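Local coordinates for interleukin-1beta (Gallus gallus, PDB 2WRY), which probably acts as a secreted inflammatory cytokine of the interleukin-1 family, its C-terminal beta-trefoil part binding the interleukin-1 receptor, at residues Met78-Ser83 with Pro87-Glu92; Trp131-Ser136 with Gln141-Thr146; Tyr111-Pro116 with Arg122-Ala127; Asn18-Val23 with Val152-Tyr157. One frame throughout, in Å; residues are numbered along the deposited sequence.

In the fold
The four contacts belong to one compact beta-trefoil of the interleukin-1 family. Interactions 1, 3 and 2 follow one another along the chain, and interaction 4 joins segments that enclose all three. Interaction 2 touches each of the others. Its centre lies about 8 Å from that of interaction 4, where Thr135 N is 2.8 Å from Ile154 O, a probable hydrogen bond. It meets interaction 3 by another probable hydrogen bond, Trp131 O to Ser125 N at 2.8 Å, and interaction 1 by packing, with Pro87 CG 3.7 Å from Trp131 CZ2. Interactions 1 and 4 do not touch; their nearest atoms are about 5 Å apart.

Interaction 1. Residues Met78-Ser83 with Pro87-Glu92; sequences MSCVMS and PTLQLE
Met78 and Leu89 meet on the apolar face of two antiparallel strands, where the methionine methyl CE closes on Leu89 CD2 at 3.2 Å, tighter than an ordinary carbon contact. A bend at the last torsion of Met78 (chi3 97°) swings this methyl off the line of its chain and onto the leucine branch. Further back, Met78 CG lies 3.9 Å from Leu91 CD2, the two side chains running alongside in the same direction. Cys80 SG extends the patch to Leu89 CD1, and Phe110 packs against Met78, Cys80 and Leu89 from strand 110-115. The main chains are laced together at the hydrogen-bonded pairs Ser79-Gln90 and Val81-Thr88; the bond from Gln90 N to Ser79 O is 2.8 Å long. On the opposite face Val81 CG2 touches Gln90 CD at 3.5 Å, crossing the glutamine nearly at a right angle. The polar edge gathers at Glu92 OE1. Ser79 OG donates to this oxygen over 2.7 Å from one side of the carboxylate plane, while Gln90 NE2 reaches it from the other, with the oxygen lying in the amide plane. Arg107 adds a salt bridge to the same oxygen, which would tend to keep the carboxylate ionised. Adjacent strands 76-83 and 86-93, joined by a short turn, alternate hydrogen-bonded and non-hydrogen-bonded pairs in a beta hairpin, a recurring element of the beta-trefoil.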
loop_
_atom_site.group_PDB
_atom_site.type_symbol
_atom_site.label_atom_id
_atom_site.label_comp_id
_atom_site.label_asym_id
_atom_site.label_seq_id
_atom_site.Cartn_x
_atom_site.Cartn_y
_atom_site.Cartn_z
ATOM N N MET A 78 3.933 -4.967 1.782
ATOM C CA MET A 78 4.232 -4.244 0.532
ATOM C C MET A 78 5.592 -3.584 0.644
ATOM O O MET A 78 5.969 -3.103 1.714
ATOM C CB MET A 78 3.195 -3.144 0.285
ATOM C CG MET A 78 1.797 -3.682 0.216
ATOM S SD MET A 78 0.753 -2.397 -0.517
ATOM C CE MET A 78 0.715 -2.923 -2.193
ATOM N N SER A 79 6.301 -3.498 -0.469
ATOM C CA SER A 79 7.568 -2.729 -0.478
ATOM C C SER A 79 7.772 -2.081 -1.838
ATOM O O SER A 79 7.223 -2.540 -2.823
ATOM C CB SER A 79 8.762 -3.640 -0.145
ATOM O OG SER A 79 8.946 -4.571 -1.185
ATOM N N CYS A 80 8.572 -1.015 -1.887
ATOM C CA CYS A 80 8.943 -0.416 -3.169
ATOM C C CYS A 80 10.411 -0.638 -3.400
ATOM O O CYS A 80 11.238 -0.324 -2.540
ATOM C CB CYS A 80 8.672 1.076 -3.118
ATOM S SG CYS A 80 6.952 1.383 -2.936
ATOM N N VAL A 81 10.735 -1.156 -4.577
ATOM C CA VAL A 81 12.129 -1.471 -4.897
ATOM C C VAL A 81 12.394 -1.187 -6.354
ATOM O O VAL A 81 11.453 -1.133 -7.169
ATOM C CB VAL A 81 12.475 -2.955 -4.603
ATOM C CG1 VAL A 81 12.291 -3.300 -3.116
ATOM C CG2 VAL A 81 11.700 -3.908 -5.498
ATOM N N MET A 82 13.681 -1.022 -6.695
ATOM C CA MET A 82 14.039 -0.896 -8.098
ATOM C C MET A 82 14.036 -2.279 -8.741
ATOM O O MET A 82 14.619 -3.241 -8.196
ATOM C CB MET A 82 15.446 -0.314 -8.239
ATOM C CG MET A 82 15.729 0.120 -9.646
ATOM S SD MET A 82 14.858 1.625 -10.047
ATOM C CE MET A 82 15.846 2.896 -9.244
ATOM N N SER A 83 13.409 -2.360 -9.900
ATOM C CA SER A 83 13.452 -3.552 -10.739
ATOM C C SER A 83 13.838 -3.113 -12.141
ATOM O O SER A 83 13.120 -2.359 -12.813
ATOM C CB SER A 83 12.096 -4.273 -10.760
ATOM O OG SER A 83 12.186 -5.466 -11.548
ATOM N N PRO A 87 11.127 1.967 -10.565
ATOM C CA PRO A 87 10.528 1.741 -9.247
ATOM C C PRO A 87 9.320 0.825 -9.399
ATOM O O PRO A 87 8.515 0.988 -10.352
ATOM C CB PRO A 87 10.078 3.154 -8.826
ATOM C CG PRO A 87 11.039 4.068 -9.596
ATOM C CD PRO A 87 11.123 3.401 -10.920
ATOM N N THR A 88 9.215 -0.140 -8.482
ATOM C CA THR A 88 8.230 -1.209 -8.589
ATOM C C THR A 88 7.658 -1.503 -7.216
ATOM O O THR A 88 8.384 -1.493 -6.223
ATOM C CB THR A 88 8.917 -2.484 -9.152
ATOM O OG1 THR A 88 9.465 -2.167 -10.443
ATOM C CG2 THR A 88 7.941 -3.633 -9.291
ATOM N N LEU A 89 6.346 -1.743 -7.173
ATOM C CA LEU A 89 5.716 -2.245 -5.962
ATOM C C LEU A 89 5.842 -3.761 -5.954
ATOM O O LEU A 89 5.512 -4.454 -6.948
ATOM C CB LEU A 89 4.230 -1.855 -5.993
ATOM C CG LEU A 89 3.444 -2.240 -4.733
ATOM C CD1 LEU A 89 3.921 -1.421 -3.526
ATOM C CD2 LEU A 89 1.959 -1.977 -4.998
ATOM N N GLN A 90 6.319 -4.271 -4.825
ATOM C CA GLN A 90 6.341 -5.726 -4.655
ATOM C C GLN A 90 5.765 -6.144 -3.326
ATOM O O GLN A 90 5.507 -5.326 -2.447
ATOM C CB GLN A 90 7.735 -6.290 -4.874
ATOM C CG GLN A 90 8.768 -5.886 -3.918
ATOM C CD GLN A 90 10.067 -6.681 -4.120
ATOM O OE1 GLN A 90 10.378 -7.143 -5.235
ATOM N NE2 GLN A 90 10.824 -6.834 -3.049
ATOM N N LEU A 91 5.500 -7.436 -3.220
ATOM C CA LEU A 91 5.029 -8.002 -1.976
ATOM C C LEU A 91 6.116 -8.959 -1.526
ATOM O O LEU A 91 6.599 -9.788 -2.310
ATOM C CB LEU A 91 3.747 -8.788 -2.195
ATOM C CG LEU A 91 2.585 -8.047 -2.856
ATOM C CD1 LEU A 91 1.427 -9.013 -3.111
ATOM C CD2 LEU A 91 2.127 -6.875 -1.976
ATOM N N GLU A 92 6.501 -8.829 -0.272
ATOM C CA GLU A 92 7.577 -9.642 0.280
ATOM C C GLU A 92 7.108 -10.395 1.497
ATOM O O GLU A 92 6.363 -9.858 2.309
ATOM C CB GLU A 92 8.760 -8.746 0.711
ATOM C CG GLU A 92 9.419 -7.968 -0.394
ATOM C CD GLU A 92 10.708 -7.299 0.056
ATOM O OE1 GLU A 92 11.021 -6.204 -0.464
ATOM O OE2 GLU A 92 11.438 -7.885 0.895
#

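Interaction 2. Residues Trp131-Ser136 with Gln141-Thr146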
loop_
_atom_site.group_PDB
_atom_site.type_symbol
_atom_site.label_atom_id
_atom_site.label_comp_id
_atom_site.label_asym_id
_atom_site.label_seq_id
_atom_site.Cartn_x
_atom_site.Cartn_y
_atom_site.Cartn_z
ATOM N N TRP A 131 6.418 8.844 -5.360
ATOM C CA TRP A 131 5.734 7.656 -5.886
ATOM C C TRP A 131 4.642 7.187 -4.940
ATOM O O TRP A 131 4.835 7.148 -3.714
ATOM C CB TRP A 131 6.738 6.524 -6.156
ATOM C CG TRP A 131 7.620 6.900 -7.313
ATOM C CD1 TRP A 131 8.642 7.828 -7.318
ATOM C CD2 TRP A 131 7.563 6.354 -8.631
ATOM N NE1 TRP A 131 9.203 7.903 -8.580
ATOM C CE2 TRP A 131 8.557 7.002 -9.398
ATOM C CE3 TRP A 131 6.762 5.386 -9.237
ATOM C CZ2 TRP A 131 8.754 6.713 -10.749
ATOM C CZ3 TRP A 131 6.927 5.116 -10.561
ATOM C CH2 TRP A 131 7.946 5.764 -11.314
ATOM N N PHE A 132 3.500 6.893 -5.534
ATOM C CA PHE A 132 2.287 6.582 -4.795
ATOM C C PHE A 132 1.673 5.277 -5.231
ATOM O O PHE A 132 1.714 4.914 -6.416
ATOM C CB PHE A 132 1.232 7.686 -5.015
ATOM C CG PHE A 132 1.620 9.039 -4.484
ATOM C CD1 PHE A 132 1.066 9.531 -3.318
ATOM C CD2 PHE A 132 2.521 9.849 -5.185
ATOM C CE1 PHE A 132 1.436 10.798 -2.823
ATOM C CE2 PHE A 132 2.862 11.124 -4.696
ATOM C CZ PHE A 132 2.305 11.595 -3.534
ATOM N N ILE A 133 1.088 4.561 -4.269
ATOM C CA ILE A 133 0.419 3.303 -4.599
ATOM C C ILE A 133 -0.798 3.592 -5.477
ATOM O O ILE A 133 -1.617 4.475 -5.156
ATOM C CB ILE A 133 -0.035 2.522 -3.342
ATOM C CG1 ILE A 133 1.168 2.196 -2.440
ATOM C CG2 ILE A 133 -0.819 1.262 -3.782
ATOM C CD1 ILE A 133 0.790 1.450 -1.187
ATOM N N CYS A 134 -0.902 2.891 -6.592
ATOM C CA CYS A 134 -1.995 3.173 -7.525
ATOM C C CYS A 134 -2.634 1.939 -8.124
ATOM O O CYS A 134 -2.048 0.860 -8.179
ATOM C CB CYS A 134 -1.530 4.098 -8.663
ATOM S SG CYS A 134 -0.286 3.321 -9.720
ATOM N N THR A 135 -3.869 2.116 -8.569
ATOM C CA THR A 135 -4.552 1.084 -9.334
ATOM C C THR A 135 -4.819 1.586 -10.747
ATOM O O THR A 135 -4.813 2.793 -11.022
ATOM C CB THR A 135 -5.897 0.681 -8.674
ATOM O OG1 THR A 135 -6.808 1.784 -8.723
ATOM C CG2 THR A 135 -5.648 0.229 -7.224
ATOM N N SER A 136 -5.068 0.647 -11.640
ATOM C CA SER A 136 -5.416 0.987 -12.994
ATOM C C SER A 136 -6.855 1.471 -13.021
ATOM O O SER A 136 -7.639 1.154 -12.137
ATOM C CB SER A 136 -5.298 -0.279 -13.833
ATOM O OG SER A 136 -5.694 -0.044 -15.160
ATOM N N GLN A 141 -6.115 -5.545 -13.087
ATOM C CA GLN A 141 -4.727 -5.191 -13.416
ATOM C C GLN A 141 -3.930 -5.083 -12.119
ATOM O O GLN A 141 -4.519 -4.913 -11.033
ATOM C CB GLN A 141 -4.656 -3.857 -14.189
ATOM C CG GLN A 141 -5.365 -3.894 -15.523
ATOM C CD GLN A 141 -4.645 -4.700 -16.588
ATOM O OE1 GLN A 141 -3.572 -5.270 -16.363
ATOM N NE2 GLN A 141 -5.228 -4.730 -17.778
ATOM N N PRO A 142 -2.597 -5.244 -12.199
ATOM C CA PRO A 142 -1.798 -5.151 -10.964
ATOM C C PRO A 142 -1.887 -3.815 -10.234
ATOM O O PRO A 142 -2.062 -2.765 -10.863
ATOM C CB PRO A 142 -0.369 -5.349 -11.464
ATOM C CG PRO A 142 -0.567 -6.203 -12.691
ATOM C CD PRO A 142 -1.754 -5.595 -13.353
ATOM N N VAL A 143 -1.814 -3.878 -8.908
ATOM C CA VAL A 143 -1.574 -2.680 -8.095
ATOM C C VAL A 143 -0.095 -2.349 -8.249
ATOM O O VAL A 143 0.767 -3.241 -8.201
ATOM C CB VAL A 143 -1.952 -2.923 -6.596
ATOM C CG1 VAL A 143 -1.752 -1.663 -5.770
ATOM C CG2 VAL A 143 -3.396 -3.379 -6.504
ATOM N N GLY A 144 0.200 -1.071 -8.437
ATOM C CA GLY A 144 1.590 -0.611 -8.644
ATOM C C GLY A 144 1.893 0.692 -7.951
ATOM O O GLY A 144 1.200 1.058 -7.005
ATOM N N ILE A 145 2.972 1.343 -8.392
ATOM C CA ILE A 145 3.301 2.699 -7.949
ATOM C C ILE A 145 3.484 3.615 -9.156
ATOM O O ILE A 145 3.804 3.174 -10.288
ATOM C CB ILE A 145 4.545 2.805 -6.999
ATOM C CG1 ILE A 145 5.746 2.058 -7.573
ATOM C CG2 ILE A 145 4.164 2.292 -5.591
ATOM C CD1 ILE A 145 7.021 2.291 -6.797
ATOM N N THR A 146 3.234 4.886 -8.909
ATOM C CA THR A 146 3.289 5.896 -9.969
ATOM C C THR A 146 3.817 7.220 -9.428
ATOM O O THR A 146 3.537 7.583 -8.283
ATOM C CB THR A 146 1.867 6.186 -10.568
ATOM O OG1 THR A 146 1.977 7.146 -11.629
ATOM C CG2 THR A 146 0.896 6.721 -9.509
HETATM O O HOH W 1 -4.908 -1.969 -10.608
#
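Phe132 and Thr146 exchange two backbone hydrogen bonds, and Cys134 and Gly144 exchange two more. Within the second pair, the bond from Gly144 N to Cys134 O measures 3.0 Å. Weaker CA-H...O contacts fill the intervals, the shortest running from Ile145 CA to Phe132 O at 3.1 Å. Beyond the paired residues a water takes over: it accepts from Ser136 N at 2.8 Å and lies 3.0 Å from Pro142 O, between the two segments. This short antiparallel pairing is one of the two-stranded elements of the beta-trefoil; backbone bonds to Phe123 and Ser125 tie its 131-136 side to strand 120-125.

Among the side chains, Ile133 CG2 and Val143 CG1 touch at 3.7 Å on the face that also bears Ile145. The other face holds Cys134 and Thr146. With its sulfur set between the backbone N and the carbonyl carbon (chi1 65°), Cys134 places SG 3.6 Å from Thr146 CG2, while Thr146 OG1 bonds to Gln148 N.

Two aromatic rings flank the pairing. Trp131 turns its edge to Ile145 O, which lies in the ring plane 3.7 Å from CZ3, and CE3 packs against Ile145 CG1. Phe132 presents its edge to Thr146 O and makes a cation-pi contact with Arg122.

Interaction 3. Residues Tyr111-Pro116 with Arg122-Ala127; sequences YRLDSP and RFESAA
Tyr111 and Ala126 meet obliquely, the methyl CB lying 3.7 Å from CE2 of the tyrosine ring. The contact belongs to the beta hairpin of strands 110-115 and 120-125 in the beta-trefoil. Phe123 is approached in a similarly slanted way by Arg112: its CE1 is 4.0 Å from Arg112 CG, and the two side chains run alongside, pointing the same way, with ring and guanidinium planes 62° apart. The guanidinium offers its edge to Asp114, whose OD1 lies in that plane and receives NE in a salt bridge of 2.9 Å, nearly straight and on the syn side of the carboxylate. An extended chain from CG to NE carries the Arg112 head past the phenylalanine to this acid and into a cation-pi contact with Phe12.

Four backbone hydrogen bonds join the strands, two at Tyr111-Glu124 and two at Leu113-Arg122. The shortest runs from Tyr111 N to Glu124 O at 2.7 Å. Between the two bonded pairs, Phe123 CA makes a CA-H...O contact with Tyr111 O at 3.4 Å. Phe123 continues inward to Ile14, Tyr157 and Leu159, so its face of the hairpin joins the core. On the other face Leu113 and Glu124 cross at a slant. There Leu113 CD1 touches Glu124 OE1 at 3.9 Å, while Glu124 OE2 accepts from Gly130 N.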
loop_
_atom_site.group_PDB
_atom_site.type_symbol
_atom_site.label_atom_id
_atom_site.label_comp_id
_atom_site.label_asym_id
_atom_site.label_seq_id
_atom_site.Cartn_x
_atom_site.Cartn_y
_atom_site.Cartn_z
ATOM N N TYR A 111 4.181 6.844 3.571
ATOM C CA TYR A 111 3.455 7.856 4.331
ATOM C C TYR A 111 1.988 7.810 3.988
ATOM O O TYR A 111 1.587 7.905 2.818
ATOM C CB TYR A 111 4.041 9.233 4.071
ATOM C CG TYR A 111 5.450 9.334 4.614
ATOM C CD1 TYR A 111 5.672 9.444 5.992
ATOM C CD2 TYR A 111 6.554 9.309 3.771
ATOM C CE1 TYR A 111 6.950 9.555 6.516
ATOM C CE2 TYR A 111 7.868 9.399 4.306
ATOM C CZ TYR A 111 8.034 9.526 5.681
ATOM O OH TYR A 111 9.301 9.621 6.260
ATOM N N ARG A 112 1.197 7.567 5.025
ATOM C CA ARG A 112 -0.243 7.564 4.899
ATOM C C ARG A 112 -0.687 9.021 4.911
ATOM O O ARG A 112 -0.459 9.734 5.900
ATOM C CB ARG A 112 -0.861 6.850 6.092
ATOM C CG ARG A 112 -2.367 6.911 6.041
ATOM C CD ARG A 112 -3.046 6.040 7.095
ATOM N NE ARG A 112 -4.473 6.378 7.172
ATOM C CZ ARG A 112 -5.386 5.635 7.799
ATOM N NH1 ARG A 112 -5.036 4.492 8.398
ATOM N NH2 ARG A 112 -6.660 6.026 7.820
ATOM N N LEU A 113 -1.298 9.459 3.812
ATOM C CA LEU A 113 -1.679 10.869 3.674
ATOM C C LEU A 113 -3.192 10.942 3.677
ATOM O O LEU A 113 -3.836 10.644 2.673
ATOM C CB LEU A 113 -1.086 11.450 2.381
ATOM C CG LEU A 113 0.426 11.252 2.207
ATOM C CD1 LEU A 113 0.828 11.634 0.801
ATOM C CD2 LEU A 113 1.152 12.111 3.197
ATOM N N ASP A 114 -3.759 11.313 4.820
ATOM C CA ASP A 114 -5.204 11.394 4.931
ATOM C C ASP A 114 -5.731 12.787 4.604
ATOM O O ASP A 114 -5.094 13.805 4.937
ATOM C CB ASP A 114 -5.645 11.062 6.344
ATOM C CG ASP A 114 -5.517 9.578 6.678
ATOM O OD1 ASP A 114 -5.463 8.714 5.760
ATOM O OD2 ASP A 114 -5.506 9.279 7.895
ATOM N N SER A 115 -6.892 12.810 3.963
ATOM C CA SER A 115 -7.633 14.036 3.703
ATOM C C SER A 115 -8.837 13.895 4.619
ATOM O O SER A 115 -9.853 13.295 4.230
ATOM C CB SER A 115 -8.024 14.111 2.233
ATOM O OG SER A 115 -6.857 14.329 1.429
ATOM N N PRO A 116 -8.709 14.401 5.853
ATOM C CA PRO A 116 -9.634 14.021 6.928
ATOM C C PRO A 116 -11.067 14.432 6.624
ATOM O O PRO A 116 -12.006 13.673 6.915
ATOM C CB PRO A 116 -9.094 14.782 8.152
ATOM C CG PRO A 116 -7.693 15.157 7.789
ATOM C CD PRO A 116 -7.720 15.392 6.313
ATOM N N ARG A 122 -4.036 8.703 0.505
ATOM C CA ARG A 122 -3.029 8.297 -0.490
ATOM C C ARG A 122 -1.861 7.702 0.294
ATOM O O ARG A 122 -1.688 7.982 1.502
ATOM C CB ARG A 122 -2.588 9.472 -1.372
ATOM C CG ARG A 122 -3.742 10.163 -2.045
ATOM C CD ARG A 122 -3.315 10.996 -3.232
ATOM N NE ARG A 122 -2.377 12.041 -2.876
ATOM C CZ ARG A 122 -1.704 12.805 -3.759
ATOM N NH1 ARG A 122 -1.893 12.687 -5.065
ATOM N NH2 ARG A 122 -0.855 13.693 -3.312
ATOM N N PHE A 123 -1.075 6.881 -0.392
ATOM C CA PHE A 123 0.108 6.265 0.226
ATOM C C PHE A 123 1.340 6.567 -0.595
ATOM O O PHE A 123 1.437 6.105 -1.733
ATOM C CB PHE A 123 -0.066 4.737 0.322
ATOM C CG PHE A 123 -1.131 4.310 1.273
ATOM C CD1 PHE A 123 -0.887 4.277 2.635
ATOM C CD2 PHE A 123 -2.347 3.879 0.785
ATOM C CE1 PHE A 123 -1.880 3.866 3.520
ATOM C CE2 PHE A 123 -3.370 3.468 1.660
ATOM C CZ PHE A 123 -3.127 3.443 3.027
ATOM N N GLU A 124 2.249 7.349 -0.020
ATOM C CA GLU A 124 3.482 7.734 -0.710
ATOM C C GLU A 124 4.647 6.894 -0.215
ATOM O O GLU A 124 4.839 6.770 0.993
ATOM C CB GLU A 124 3.784 9.213 -0.461
ATOM C CG GLU A 124 5.022 9.705 -1.247
ATOM C CD GLU A 124 5.286 11.188 -1.063
ATOM O OE1 GLU A 124 4.575 11.845 -0.252
ATOM O OE2 GLU A 124 6.222 11.703 -1.724
ATOM N N SER A 125 5.411 6.328 -1.136
ATOM C CA SER A 125 6.619 5.579 -0.735
ATOM C C SER A 125 7.638 6.450 -0.013
ATOM O O SER A 125 7.978 7.537 -0.491
ATOM C CB SER A 125 7.276 4.948 -1.970
ATOM O OG SER A 125 8.475 4.311 -1.597
ATOM N N ALA A 126 8.184 5.942 1.094
ATOM C CA ALA A 126 9.303 6.618 1.756
ATOM C C ALA A 126 10.625 6.377 1.024
ATOM O O ALA A 126 11.521 7.252 1.049
ATOM C CB ALA A 126 9.434 6.185 3.231
ATOM N N ALA A 127 10.772 5.196 0.417
ATOM C CA ALA A 127 12.000 4.842 -0.306
ATOM C C ALA A 127 12.054 5.552 -1.640
ATOM O O ALA A 127 13.149 5.857 -2.139
ATOM C CB ALA A 127 12.093 3.345 -0.509
#

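Interaction 4. Residues Asn18-Val23 with Val152-Tyr157; sequences NQKCFV and VNIATY
Phe22 and Tyr157 confront each other with their ring planes at 74° and centroids 5.9 Å apart, an oblique pairing. Phe22 CZ, with CE1 beside it, meets Tyr157 CE1 at 3.7 Å. Seen as whole side chains they cross at about a right angle. The tyrosine is steadied elsewhere as well: OH makes a weak hydrogen bond to Ile133 O, and the ring packs on Ile14 and Asp16. Phe22 leans on Leu30.

Nearer the start of the first segment, Ile154 points toward the 18-23 segment, and its terminal CD1 is shared by two residues, lying 3.5 Å from Lys20 NZ and 3.8 Å from Asn18 CB. In the lysine, bends at chi3 (-59°) and chi4 (-64°) bring NZ beside Ile154 CD1, the two chains crossing at a slant. Its charge is met by a salt bridge to Asp16 and a hydrogen bond to Ser136 O.

No hydrogen bond joins the two segments, which are held by side chains alone. This buried meeting of the start of an early strand and the loop before it with the loop leading to the last strand is in keeping with the closed beta-trefoil fold, which brings the two ends of the chain together.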
loop_
_atom_site.group_PDB
_atom_site.type_symbol
_atom_site.label_atom_id
_atom_site.label_comp_id
_atom_site.label_asym_id
_atom_site.label_seq_id
_atom_site.Cartn_x
_atom_site.Cartn_y
_atom_site.Cartn_z
ATOM N N ASN A 18 -12.960 4.270 -7.056
ATOM C CA ASN A 18 -13.938 3.729 -7.975
ATOM C C ASN A 18 -14.493 2.407 -7.463
ATOM O O ASN A 18 -15.090 1.644 -8.223
ATOM C CB ASN A 18 -13.326 3.543 -9.355
ATOM C CG ASN A 18 -14.385 3.385 -10.427
ATOM O OD1 ASN A 18 -15.293 4.243 -10.570
ATOM N ND2 ASN A 18 -14.278 2.321 -11.199
ATOM N N GLN A 19 -14.271 2.148 -6.172
ATOM C CA GLN A 19 -14.824 0.988 -5.444
ATOM C C GLN A 19 -14.234 -0.351 -5.864
ATOM O O GLN A 19 -14.856 -1.401 -5.637
ATOM C CB GLN A 19 -16.369 0.952 -5.481
ATOM C CG GLN A 19 -17.037 2.324 -5.162
ATOM C CD GLN A 19 -17.452 3.069 -6.431
ATOM O OE1 GLN A 19 -18.101 2.499 -7.308
ATOM N NE2 GLN A 19 -17.065 4.330 -6.535
ATOM N N LYS A 20 -13.016 -0.330 -6.436
ATOM C CA LYS A 20 -12.281 -1.578 -6.620
ATOM C C LYS A 20 -11.611 -1.991 -5.295
ATOM O O LYS A 20 -11.137 -1.145 -4.530
ATOM C CB LYS A 20 -11.237 -1.451 -7.736
ATOM C CG LYS A 20 -11.862 -1.087 -9.057
ATOM C CD LYS A 20 -10.988 -1.424 -10.275
ATOM C CE LYS A 20 -9.616 -0.718 -10.244
ATOM N NZ LYS A 20 -9.750 0.778 -10.319
ATOM N N CYS A 21 -11.612 -3.290 -4.997
ATOM C CA CYS A 21 -10.843 -3.781 -3.854
ATOM C C CYS A 21 -9.635 -4.527 -4.362
ATOM O O CYS A 21 -9.499 -4.758 -5.567
ATOM C CB CYS A 21 -11.667 -4.708 -2.974
ATOM S SG CYS A 21 -12.264 -6.151 -3.805
ATOM N N PHE A 22 -8.779 -4.910 -3.417
ATOM C CA PHE A 22 -7.562 -5.684 -3.730
ATOM C C PHE A 22 -7.832 -7.187 -3.550
ATOM O O PHE A 22 -8.508 -7.613 -2.593
ATOM C CB PHE A 22 -6.414 -5.309 -2.792
ATOM C CG PHE A 22 -5.900 -3.894 -2.922
ATOM C CD1 PHE A 22 -6.263 -3.063 -3.988
ATOM C CD2 PHE A 22 -5.042 -3.403 -1.945
ATOM C CE1 PHE A 22 -5.749 -1.746 -4.057
ATOM C CE2 PHE A 22 -4.507 -2.113 -2.012
ATOM C CZ PHE A 22 -4.868 -1.278 -3.073
ATOM N N VAL A 23 -7.304 -7.982 -4.470
ATOM C CA VAL A 23 -7.188 -9.435 -4.245
ATOM C C VAL A 23 -5.758 -9.864 -4.505
ATOM O O VAL A 23 -5.063 -9.217 -5.291
ATOM C CB VAL A 23 -8.196 -10.308 -5.078
ATOM C CG1 VAL A 23 -9.646 -9.875 -4.829
ATOM C CG2 VAL A 23 -7.845 -10.357 -6.573
ATOM N N VAL A 152 -4.615 9.192 -14.984
ATOM C CA VAL A 152 -4.850 7.936 -15.738
ATOM C C VAL A 152 -4.489 6.701 -14.908
ATOM O O VAL A 152 -4.007 5.671 -15.397
ATOM C CB VAL A 152 -4.158 7.915 -17.143
ATOM C CG1 VAL A 152 -4.827 6.887 -18.039
ATOM C CG2 VAL A 152 -4.200 9.286 -17.790
ATOM N N ASN A 153 -4.733 6.854 -13.618
ATOM C CA ASN A 153 -4.700 5.764 -12.627
ATOM C C ASN A 153 -5.457 6.300 -11.415
ATOM O O ASN A 153 -5.865 7.484 -11.387
ATOM C CB ASN A 153 -3.253 5.401 -12.234
ATOM C CG ASN A 153 -2.508 6.568 -11.613
ATOM O OD1 ASN A 153 -2.814 6.990 -10.506
ATOM N ND2 ASN A 153 -1.511 7.100 -12.346
ATOM N N ILE A 154 -5.639 5.455 -10.410
ATOM C CA ILE A 154 -6.299 5.900 -9.186
ATOM C C ILE A 154 -5.274 5.736 -8.065
ATOM O O ILE A 154 -4.738 4.644 -7.869
ATOM C CB ILE A 154 -7.553 5.075 -8.895
ATOM C CG1 ILE A 154 -8.620 5.364 -9.966
ATOM C CG2 ILE A 154 -8.070 5.373 -7.495
ATOM C CD1 ILE A 154 -9.655 4.296 -10.039
ATOM N N ALA A 155 -5.011 6.810 -7.330
ATOM C CA ALA A 155 -4.057 6.752 -6.215
ATOM C C ALA A 155 -4.737 7.195 -4.905
ATOM O O ALA A 155 -4.068 7.498 -3.935
ATOM C CB ALA A 155 -2.791 7.599 -6.504
ATOM N N THR A 156 -6.067 7.174 -4.910
ATOM C CA THR A 156 -6.895 7.652 -3.801
ATOM C C THR A 156 -7.776 6.499 -3.332
ATOM O O THR A 156 -8.430 5.826 -4.169
ATOM C CB THR A 156 -7.804 8.847 -4.249
ATOM O OG1 THR A 156 -6.990 9.914 -4.779
ATOM C CG2 THR A 156 -8.626 9.375 -3.064
ATOM N N TYR A 157 -7.799 6.315 -2.008
ATOM C CA TYR A 157 -8.455 5.157 -1.358
ATOM C C TYR A 157 -9.377 5.601 -0.253
ATOM O O TYR A 157 -9.262 6.702 0.290
ATOM C CB TYR A 157 -7.386 4.181 -0.779
ATOM C CG TYR A 157 -6.434 3.706 -1.842
ATOM C CD1 TYR A 157 -6.746 2.602 -2.676
ATOM C CD2 TYR A 157 -5.269 4.420 -2.096
ATOM C CE1 TYR A 157 -5.889 2.216 -3.731
ATOM C CE2 TYR A 157 -4.417 4.050 -3.140
ATOM C CZ TYR A 157 -4.723 2.971 -3.950
ATOM O OH TYR A 157 -3.837 2.624 -4.954
#